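Local coordinates for protein involved in catabolism of external DNA (Legionella pneumophila subsp. pneumophila, PDB 2OO3) that probably methylates the N6 atom of a single adenine in 23S ribosomal RNA, with S-adenosyl-L-methionine as the methyl donor, at residues 17-28 with 77-85; 159-169 with 189-199. One frame throughout, in Å; residues are numbered along the deposited sequence.

Contact 1 (17-28 with 77-85); sequences VIKHITLTRLLA and PSLFLEYIS. With SO4 (sulfate ion), chain D.
Tyr83 is the knob of this helix-helix contact: its side chain drops into the hole formed by Val17, His20, Ile21 and Thr24 on successive turns of helix 17-28. With CG trans to the backbone N (chi1 179°), the ring is laid lengthwise along helix 17-28, its hydroxyl toward that helix's N-terminal end. Ile21 CG1 rests over the centre of one ring face, 3.6 Å from the Tyr83 centroid, as a CH-pi contact, while the methyl of Thr24, CG2, lies at the ring edge. Beyond the ring, Val17 CG2 approaches Tyr83 OH at 3.5 Å; that hydroxyl is hydrogen-bonded to Tyr99, which also binds His20 ND1. The outer methyl of Ile21, CD1, continues past Tyr83 to Phe80 CE1 at 3.3 Å.

One helical turn after Ile21, Arg25 supplies the polar half. Its chain bends at chi2 and chi3, which turns the guanidinium toward residues 79-82. NH1 forms a salt bridge with Glu82 OE1 (2.8 Å); the carboxylate oxygen lies in the guanidinium plane, yet the nitrogen comes from above the carboxylate plane, the two planes being 62° apart. The same NH1 makes a weak bond to Leu79 O, and Leu79 CD2 lies over one guanidinium face. Arg25 NE has a second carboxylate, Glu252 of helix 249-263, so the cation probably balances two acids. A water ties the halves together, donating to Thr24 OG1 (2.7 Å) and Leu79 O and accepting from Tyr83 N.

The short axes cross at 115°, 9.0 Å apart. Helix 17-28 is wedged between this partner and the central sheet, where Leu23 meets Leu162 and Phe164 of strand 161-165; helix 102-109 packs against His20 and Ala28, and helix 249-263 against Ile18 and Thr22.

Contact 2 (159-169 with 189-199); sequences KRGLIFIDPSY and FSTGLYCVWYP
Ile163 CG1 (chi1 -59°) and Tyr194 CG (chi1 -62°) both lie beside their backbone N; this sends the two side chains the same way from neighbouring parallel strands and puts Ile163 CD1 over the face of the Tyr194 ring, 3.9 Å from its centroid. These strands, 161-165 and 193-199, are the two arms of a beta-alpha-beta unit closed by helix 174-188, in the Rossmann-like methyltransferase sheet. Five backbone bonds alternate between them, from Leu193 N to Gly161 O at one end to Trp197 N to Ile165 O at the other. Ile165 and Val196 share the Ile163 face, their CG2 methyls 3.8 Å apart. On the reverse face Leu162 lies alongside Leu193, and Cys195 SG meets Phe164 CE1 at 3.9 Å in an oblique sulfur-aromatic contact.

Past the carboxyl end of strand 161-165 comes Asp166, the predicted proton acceptor. Its OD1 lies 3.4 Å from Trp197 CE3, the carboxylate almost perpendicular to the indole, and is salt-bridged to Lys19. At the opposite end, Phe189 turns its ring edge to Lys159 O and Gly161 N.

Tyr169 folds back over the second strand, its ring clasped between Pro167 CB on one face and Pro199 CD on the other, while its OH donates to Trp197 O at 2.7 Å.

Overall arrangement
Along the chain the contacts follow in series: contact 1 closes before contact 2 opens, and their centres lie 16 Å apart. They nevertheless touch, because helix 14-30 of contact 1 packs on the mixed eight-stranded sheet whose two neighbouring strands, 161-165 and 193-200, make contact 2. Lys19 is the main link: its NZ is salt-bridged to Asp166 OD1 at 3.0 Å, while its chain packs on Phe164 and Trp197. Leu27 meets Leu162 farther along the helix. Both contacts thus border the predicted S-adenosyl-L-methionine site, contact 1 contributing His20 and contact 2 Asp166, with Ser102 close to His20 and Phe164.

Contact 1 (17-28 with 77-85)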
# COMPACT_ATOMS: atom_id res chain seq x y z
N VAL A 17 -3.68 6.95 3.02
CA VAL A 17 -4.01 6.53 4.38
C VAL A 17 -4.42 5.06 4.40
O VAL A 17 -3.83 4.23 5.15
CB VAL A 17 -5.11 7.42 5.02
CG1 VAL A 17 -5.55 6.81 6.39
CG2 VAL A 17 -4.58 8.83 5.22
N ILE A 18 -5.41 4.69 3.56
CA ILE A 18 -5.84 3.30 3.58
C ILE A 18 -4.76 2.33 3.07
O ILE A 18 -4.55 1.23 3.63
CB ILE A 18 -7.21 3.05 2.90
CG1 ILE A 18 -7.58 1.54 2.99
CG2 ILE A 18 -7.19 3.46 1.45
CD1 ILE A 18 -7.70 0.95 4.46
N LYS A 19 -4.04 2.73 2.04
CA LYS A 19 -2.96 1.88 1.52
C LYS A 19 -1.85 1.64 2.57
O LYS A 19 -1.35 0.51 2.74
CB LYS A 19 -2.46 2.48 0.19
CG LYS A 19 -0.99 2.52 -0.03
CD LYS A 19 -0.58 3.26 -1.34
CE LYS A 19 -1.53 4.37 -1.76
NZ LYS A 19 -1.00 5.11 -2.95
N HIS A 20 -1.46 2.70 3.27
CA HIS A 20 -0.35 2.57 4.22
C HIS A 20 -0.74 1.86 5.52
O HIS A 20 0.06 1.12 6.06
CB HIS A 20 0.29 3.93 4.49
CG HIS A 20 1.04 4.47 3.30
ND1 HIS A 20 1.19 5.82 3.07
CD2 HIS A 20 1.71 3.84 2.29
CE1 HIS A 20 1.91 6.01 1.98
NE2 HIS A 20 2.23 4.83 1.48
N ILE A 21 -1.96 2.06 5.99
CA ILE A 21 -2.41 1.30 7.16
C ILE A 21 -2.46 -0.17 6.79
O ILE A 21 -2.02 -1.02 7.59
CB ILE A 21 -3.81 1.76 7.66
CG1 ILE A 21 -3.71 3.23 8.09
CG2 ILE A 21 -4.29 0.85 8.81
CD1 ILE A 21 -5.09 3.89 8.40
N THR A 22 -3.00 -0.46 5.59
CA THR A 22 -3.02 -1.83 5.05
C THR A 22 -1.61 -2.43 5.05
O THR A 22 -1.41 -3.52 5.56
CB THR A 22 -3.63 -1.88 3.65
OG1 THR A 22 -5.01 -1.48 3.75
CG2 THR A 22 -3.59 -3.31 3.09
N LEU A 23 -0.65 -1.71 4.47
CA LEU A 23 0.75 -2.14 4.52
C LEU A 23 1.21 -2.44 5.96
O LEU A 23 1.79 -3.49 6.21
CB LEU A 23 1.64 -1.05 3.88
CG LEU A 23 3.15 -1.30 3.91
CD1 LEU A 23 3.57 -2.63 3.25
CD2 LEU A 23 3.89 -0.10 3.23
N THR A 24 0.95 -1.53 6.90
CA THR A 24 1.41 -1.75 8.28
C THR A 24 0.84 -3.03 8.89
O THR A 24 1.55 -3.71 9.65
CB THR A 24 1.20 -0.54 9.23
OG1 THR A 24 -0.19 -0.38 9.56
CG2 THR A 24 1.77 0.78 8.64
N ARG A 25 -0.40 -3.38 8.55
CA ARG A 25 -1.06 -4.56 9.14
C ARG A 25 -0.44 -5.81 8.51
O ARG A 25 -0.18 -6.81 9.20
CB ARG A 25 -2.58 -4.52 8.90
CG ARG A 25 -3.25 -3.28 9.52
CD ARG A 25 -3.74 -3.48 10.97
NE ARG A 25 -2.98 -4.40 11.82
CZ ARG A 25 -2.14 -4.04 12.79
NH1 ARG A 25 -1.86 -2.78 13.05
NH2 ARG A 25 -1.55 -4.96 13.50
N LEU A 26 -0.12 -5.72 7.21
CA LEU A 26 0.52 -6.85 6.52
C LEU A 26 1.91 -7.11 7.09
O LEU A 26 2.27 -8.25 7.34
CB LEU A 26 0.58 -6.62 5.00
CG LEU A 26 -0.82 -6.56 4.33
CD1 LEU A 26 -0.64 -6.19 2.88
CD2 LEU A 26 -1.57 -7.94 4.47
N LEU A 27 2.67 -6.03 7.32
CA LEU A 27 4.03 -6.12 7.88
C LEU A 27 4.02 -6.66 9.31
O LEU A 27 4.81 -7.54 9.64
CB LEU A 27 4.72 -4.76 7.84
CG LEU A 27 5.08 -4.26 6.41
CD1 LEU A 27 5.51 -2.82 6.52
CD2 LEU A 27 6.17 -5.07 5.75
N ALA A 28 3.08 -6.16 10.12
CA ALA A 28 2.88 -6.63 11.48
C ALA A 28 2.58 -8.12 11.53
O ALA A 28 3.06 -8.80 12.45
CB ALA A 28 1.75 -5.85 12.17
N PRO A 77 -8.51 3.50 17.21
CA PRO A 77 -8.37 2.12 17.66
C PRO A 77 -6.92 1.68 17.54
O PRO A 77 -6.16 2.20 16.71
CB PRO A 77 -9.26 1.33 16.67
CG PRO A 77 -10.22 2.38 16.08
CD PRO A 77 -9.40 3.63 16.04
N SER A 78 -6.52 0.74 18.40
CA SER A 78 -5.14 0.26 18.47
C SER A 78 -4.60 -0.31 17.17
O SER A 78 -3.38 -0.38 17.02
CB SER A 78 -5.01 -0.81 19.59
OG SER A 78 -5.69 -1.99 19.19
N LEU A 79 -5.46 -0.73 16.24
CA LEU A 79 -5.01 -1.16 14.89
C LEU A 79 -4.22 -0.08 14.12
O LEU A 79 -3.50 -0.41 13.15
CB LEU A 79 -6.20 -1.64 14.02
CG LEU A 79 -6.78 -3.00 14.45
CD1 LEU A 79 -7.98 -3.36 13.57
CD2 LEU A 79 -5.74 -4.08 14.33
N PHE A 80 -4.37 1.17 14.54
CA PHE A 80 -3.68 2.33 13.95
C PHE A 80 -2.31 2.63 14.54
O PHE A 80 -1.58 3.50 14.03
CB PHE A 80 -4.55 3.57 14.09
CG PHE A 80 -5.75 3.61 13.13
CD1 PHE A 80 -5.74 4.46 12.01
CD2 PHE A 80 -6.89 2.82 13.36
CE1 PHE A 80 -6.86 4.53 11.15
CE2 PHE A 80 -8.02 2.86 12.49
CZ PHE A 80 -8.00 3.71 11.38
N LEU A 81 -1.95 1.91 15.61
CA LEU A 81 -0.72 2.23 16.34
C LEU A 81 0.52 2.26 15.49
O LEU A 81 1.29 3.19 15.59
CB LEU A 81 -0.50 1.28 17.55
CG LEU A 81 -1.47 1.49 18.70
CD1 LEU A 81 -1.32 0.29 19.70
CD2 LEU A 81 -1.19 2.80 19.38
N GLU A 82 0.75 1.23 14.68
CA GLU A 82 2.04 1.14 13.95
C GLU A 82 2.11 2.27 12.93
O GLU A 82 3.14 2.93 12.77
CB GLU A 82 2.18 -0.21 13.25
CG GLU A 82 2.41 -1.41 14.22
CD GLU A 82 1.09 -2.08 14.73
OE1 GLU A 82 -0.01 -1.47 14.74
OE2 GLU A 82 1.18 -3.26 15.14
N TYR A 83 0.98 2.52 12.28
CA TYR A 83 0.88 3.59 11.29
C TYR A 83 1.20 4.95 11.90
O TYR A 83 2.05 5.68 11.40
CB TYR A 83 -0.54 3.61 10.69
CG TYR A 83 -0.82 4.69 9.65
CD1 TYR A 83 -0.14 4.69 8.41
CD2 TYR A 83 -1.77 5.66 9.87
CE1 TYR A 83 -0.40 5.66 7.44
CE2 TYR A 83 -2.04 6.65 8.91
CZ TYR A 83 -1.37 6.63 7.69
OH TYR A 83 -1.64 7.60 6.73
N ILE A 84 0.48 5.30 12.95
CA ILE A 84 0.72 6.53 13.67
C ILE A 84 2.15 6.68 14.19
O ILE A 84 2.71 7.76 14.14
CB ILE A 84 -0.34 6.73 14.83
CG1 ILE A 84 -1.77 6.89 14.23
CG2 ILE A 84 -0.02 7.97 15.71
CD1 ILE A 84 -1.96 8.13 13.31
N SER A 85 2.72 5.60 14.73
CA SER A 85 4.05 5.71 15.34
C SER A 85 5.08 6.12 14.29
O SER A 85 5.98 6.89 14.59
CB SER A 85 4.51 4.42 16.02
OG SER A 85 4.83 3.46 15.05
S SO4 D . -9.08 -0.49 20.96
O1 SO4 D . -9.86 0.14 22.03
O2 SO4 D . -8.05 0.46 20.58
O3 SO4 D . -8.48 -1.73 21.45
O4 SO4 D . -9.94 -0.79 19.81
O HOH W 1 -1.19 0.60 11.92

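Contact 2 (159-169 with 189-199)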
# COMPACT_ATOMS: atom_id res chain seq x y z
N LYS A 159 12.12 -17.49 0.16
CA LYS A 159 10.90 -18.29 -0.01
C LYS A 159 9.66 -17.73 0.67
O LYS A 159 8.65 -18.42 0.77
CB LYS A 159 11.12 -19.75 0.44
CG LYS A 159 11.49 -20.66 -0.70
CD LYS A 159 12.94 -20.67 -0.95
CE LYS A 159 13.36 -22.00 -1.58
NZ LYS A 159 14.45 -22.60 -0.73
N ARG A 160 9.76 -16.50 1.16
CA ARG A 160 8.70 -15.80 1.87
C ARG A 160 8.77 -14.41 1.31
O ARG A 160 9.85 -13.80 1.32
CB ARG A 160 9.04 -15.67 3.35
CG ARG A 160 8.99 -16.91 4.18
CD ARG A 160 8.98 -16.51 5.66
NE ARG A 160 7.71 -15.90 6.05
CZ ARG A 160 7.56 -14.88 6.91
NH1 ARG A 160 8.62 -14.30 7.49
NH2 ARG A 160 6.33 -14.45 7.20
N GLY A 161 7.65 -13.86 0.86
CA GLY A 161 7.66 -12.53 0.23
C GLY A 161 6.40 -11.74 0.44
O GLY A 161 5.29 -12.29 0.42
N LEU A 162 6.57 -10.42 0.65
CA LEU A 162 5.49 -9.44 0.52
C LEU A 162 5.79 -8.54 -0.70
O LEU A 162 6.85 -7.90 -0.79
CB LEU A 162 5.37 -8.63 1.80
CG LEU A 162 4.45 -7.40 1.72
CD1 LEU A 162 3.05 -7.79 1.22
CD2 LEU A 162 4.42 -6.69 3.08
N ILE A 163 4.88 -8.55 -1.67
CA ILE A 163 5.07 -7.79 -2.90
C ILE A 163 4.01 -6.69 -2.86
O ILE A 163 2.81 -6.97 -2.89
CB ILE A 163 4.95 -8.69 -4.15
CG1 ILE A 163 6.00 -9.84 -4.14
CG2 ILE A 163 5.22 -7.89 -5.40
CD1 ILE A 163 5.46 -11.20 -3.59
N PHE A 164 4.46 -5.45 -2.74
CA PHE A 164 3.58 -4.30 -2.54
C PHE A 164 3.64 -3.46 -3.78
O PHE A 164 4.68 -2.90 -4.10
CB PHE A 164 4.01 -3.48 -1.30
CG PHE A 164 3.04 -2.40 -0.91
CD1 PHE A 164 1.80 -2.72 -0.28
CD2 PHE A 164 3.35 -1.07 -1.12
CE1 PHE A 164 0.90 -1.69 0.09
CE2 PHE A 164 2.45 -0.04 -0.77
CZ PHE A 164 1.24 -0.35 -0.16
N ILE A 165 2.51 -3.41 -4.49
CA ILE A 165 2.43 -2.80 -5.82
C ILE A 165 1.54 -1.57 -5.81
O ILE A 165 0.33 -1.67 -5.62
CB ILE A 165 1.88 -3.85 -6.82
CG1 ILE A 165 2.79 -5.10 -6.78
CG2 ILE A 165 1.83 -3.26 -8.22
CD1 ILE A 165 2.21 -6.35 -7.38
N ASP A 166 2.16 -0.40 -6.02
CA ASP A 166 1.43 0.87 -5.94
C ASP A 166 1.54 1.68 -7.24
O ASP A 166 2.19 2.71 -7.26
CB ASP A 166 1.93 1.65 -4.72
CG ASP A 166 1.12 2.91 -4.45
OD1 ASP A 166 -0.05 3.04 -4.94
OD2 ASP A 166 1.69 3.78 -3.73
N PRO A 167 0.88 1.23 -8.33
CA PRO A 167 1.01 1.95 -9.61
C PRO A 167 0.32 3.29 -9.60
O PRO A 167 -0.59 3.49 -8.79
CB PRO A 167 0.31 1.02 -10.63
CG PRO A 167 0.07 -0.30 -9.88
CD PRO A 167 -0.04 0.08 -8.43
N SER A 168 0.77 4.21 -10.47
CA SER A 168 0.06 5.49 -10.67
C SER A 168 -1.19 5.40 -11.56
O SER A 168 -2.09 6.22 -11.42
CB SER A 168 1.02 6.54 -11.25
OG SER A 168 1.28 6.29 -12.63
N TYR A 169 -1.25 4.40 -12.46
CA TYR A 169 -2.31 4.30 -13.47
C TYR A 169 -2.46 5.60 -14.30
O TYR A 169 -3.57 5.96 -14.69
CB TYR A 169 -3.67 3.90 -12.88
CG TYR A 169 -3.62 2.62 -12.10
CD1 TYR A 169 -3.83 1.38 -12.71
CD2 TYR A 169 -3.27 2.64 -10.75
CE1 TYR A 169 -3.74 0.18 -11.99
CE2 TYR A 169 -3.19 1.47 -10.02
CZ TYR A 169 -3.41 0.25 -10.64
OH TYR A 169 -3.35 -0.87 -9.88
N PHE A 189 5.59 -18.00 -7.98
CA PHE A 189 5.69 -17.89 -6.53
C PHE A 189 4.28 -17.75 -5.96
O PHE A 189 3.86 -16.67 -5.58
CB PHE A 189 6.57 -16.68 -6.20
CG PHE A 189 6.88 -16.53 -4.74
CD1 PHE A 189 7.21 -17.64 -3.97
CD2 PHE A 189 6.84 -15.27 -4.14
CE1 PHE A 189 7.51 -17.51 -2.61
CE2 PHE A 189 7.14 -15.12 -2.78
CZ PHE A 189 7.48 -16.23 -2.03
N SER A 190 3.57 -18.87 -5.89
CA SER A 190 2.13 -18.86 -5.63
C SER A 190 1.79 -18.67 -4.13
O SER A 190 0.63 -18.52 -3.76
CB SER A 190 1.52 -20.15 -6.19
OG SER A 190 1.96 -21.26 -5.40
N THR A 191 2.81 -18.73 -3.27
CA THR A 191 2.64 -18.57 -1.83
C THR A 191 3.02 -17.17 -1.34
O THR A 191 2.89 -16.87 -0.14
CB THR A 191 3.43 -19.61 -1.02
OG1 THR A 191 4.83 -19.47 -1.29
CG2 THR A 191 2.96 -21.07 -1.34
N GLY A 192 3.47 -16.31 -2.26
CA GLY A 192 3.80 -14.92 -1.91
C GLY A 192 2.55 -14.14 -1.53
O GLY A 192 1.44 -14.49 -1.95
N LEU A 193 2.73 -13.11 -0.72
CA LEU A 193 1.62 -12.22 -0.34
C LEU A 193 1.70 -11.05 -1.30
O LEU A 193 2.69 -10.30 -1.27
CB LEU A 193 1.78 -11.77 1.12
CG LEU A 193 0.50 -11.26 1.82
CD1 LEU A 193 0.75 -11.00 3.29
CD2 LEU A 193 -0.07 -10.02 1.16
N TYR A 194 0.73 -10.94 -2.20
CA TYR A 194 0.67 -9.86 -3.19
C TYR A 194 -0.39 -8.81 -2.76
O TYR A 194 -1.51 -9.16 -2.43
CB TYR A 194 0.31 -10.42 -4.58
CG TYR A 194 1.36 -11.40 -5.11
CD1 TYR A 194 2.41 -10.97 -5.92
CD2 TYR A 194 1.31 -12.77 -4.77
CE1 TYR A 194 3.38 -11.87 -6.40
CE2 TYR A 194 2.30 -13.68 -5.27
CZ TYR A 194 3.32 -13.21 -6.07
OH TYR A 194 4.29 -14.09 -6.54
N CYS A 195 -0.00 -7.54 -2.75
CA CYS A 195 -0.92 -6.47 -2.40
C CYS A 195 -0.83 -5.38 -3.46
O CYS A 195 0.20 -4.72 -3.60
CB CYS A 195 -0.54 -5.89 -1.04
SG CYS A 195 -1.65 -4.59 -0.51
N VAL A 196 -1.90 -5.19 -4.21
CA VAL A 196 -1.89 -4.14 -5.25
C VAL A 196 -2.98 -3.11 -4.96
O VAL A 196 -4.14 -3.47 -4.69
CB VAL A 196 -2.02 -4.75 -6.68
CG1 VAL A 196 -3.29 -5.59 -6.81
CG2 VAL A 196 -1.94 -3.67 -7.79
N TRP A 197 -2.58 -1.84 -4.96
CA TRP A 197 -3.49 -0.70 -4.81
C TRP A 197 -4.06 -0.36 -6.19
O TRP A 197 -3.33 -0.40 -7.21
CB TRP A 197 -2.71 0.51 -4.25
CG TRP A 197 -3.58 1.74 -4.11
CD1 TRP A 197 -4.48 2.03 -3.09
CD2 TRP A 197 -3.73 2.78 -5.08
NE1 TRP A 197 -5.14 3.20 -3.37
CE2 TRP A 197 -4.70 3.69 -4.58
CE3 TRP A 197 -3.15 3.03 -6.34
CZ2 TRP A 197 -5.09 4.83 -5.29
CZ3 TRP A 197 -3.51 4.18 -7.03
CH2 TRP A 197 -4.47 5.07 -6.50
N TYR A 198 -5.33 0.07 -6.22
CA TYR A 198 -5.93 0.57 -7.47
C TYR A 198 -6.91 1.71 -7.17
O TYR A 198 -7.49 1.74 -6.06
CB TYR A 198 -6.64 -0.58 -8.20
CG TYR A 198 -7.77 -1.21 -7.41
CD1 TYR A 198 -9.08 -0.72 -7.51
CD2 TYR A 198 -7.54 -2.31 -6.57
CE1 TYR A 198 -10.13 -1.32 -6.79
CE2 TYR A 198 -8.56 -2.91 -5.87
CZ TYR A 198 -9.85 -2.41 -5.97
OH TYR A 198 -10.85 -3.01 -5.25
N PRO A 199 -7.07 2.65 -8.11
CA PRO A 199 -8.03 3.71 -7.95
C PRO A 199 -9.40 3.37 -8.53
O PRO A 199 -9.53 2.43 -9.32
CB PRO A 199 -7.43 4.86 -8.79
CG PRO A 199 -6.70 4.17 -9.90
CD PRO A 199 -6.29 2.80 -9.36
O HOH W 2 5.96 -18.18 0.74
O HOH W 3 5.20 -15.48 1.42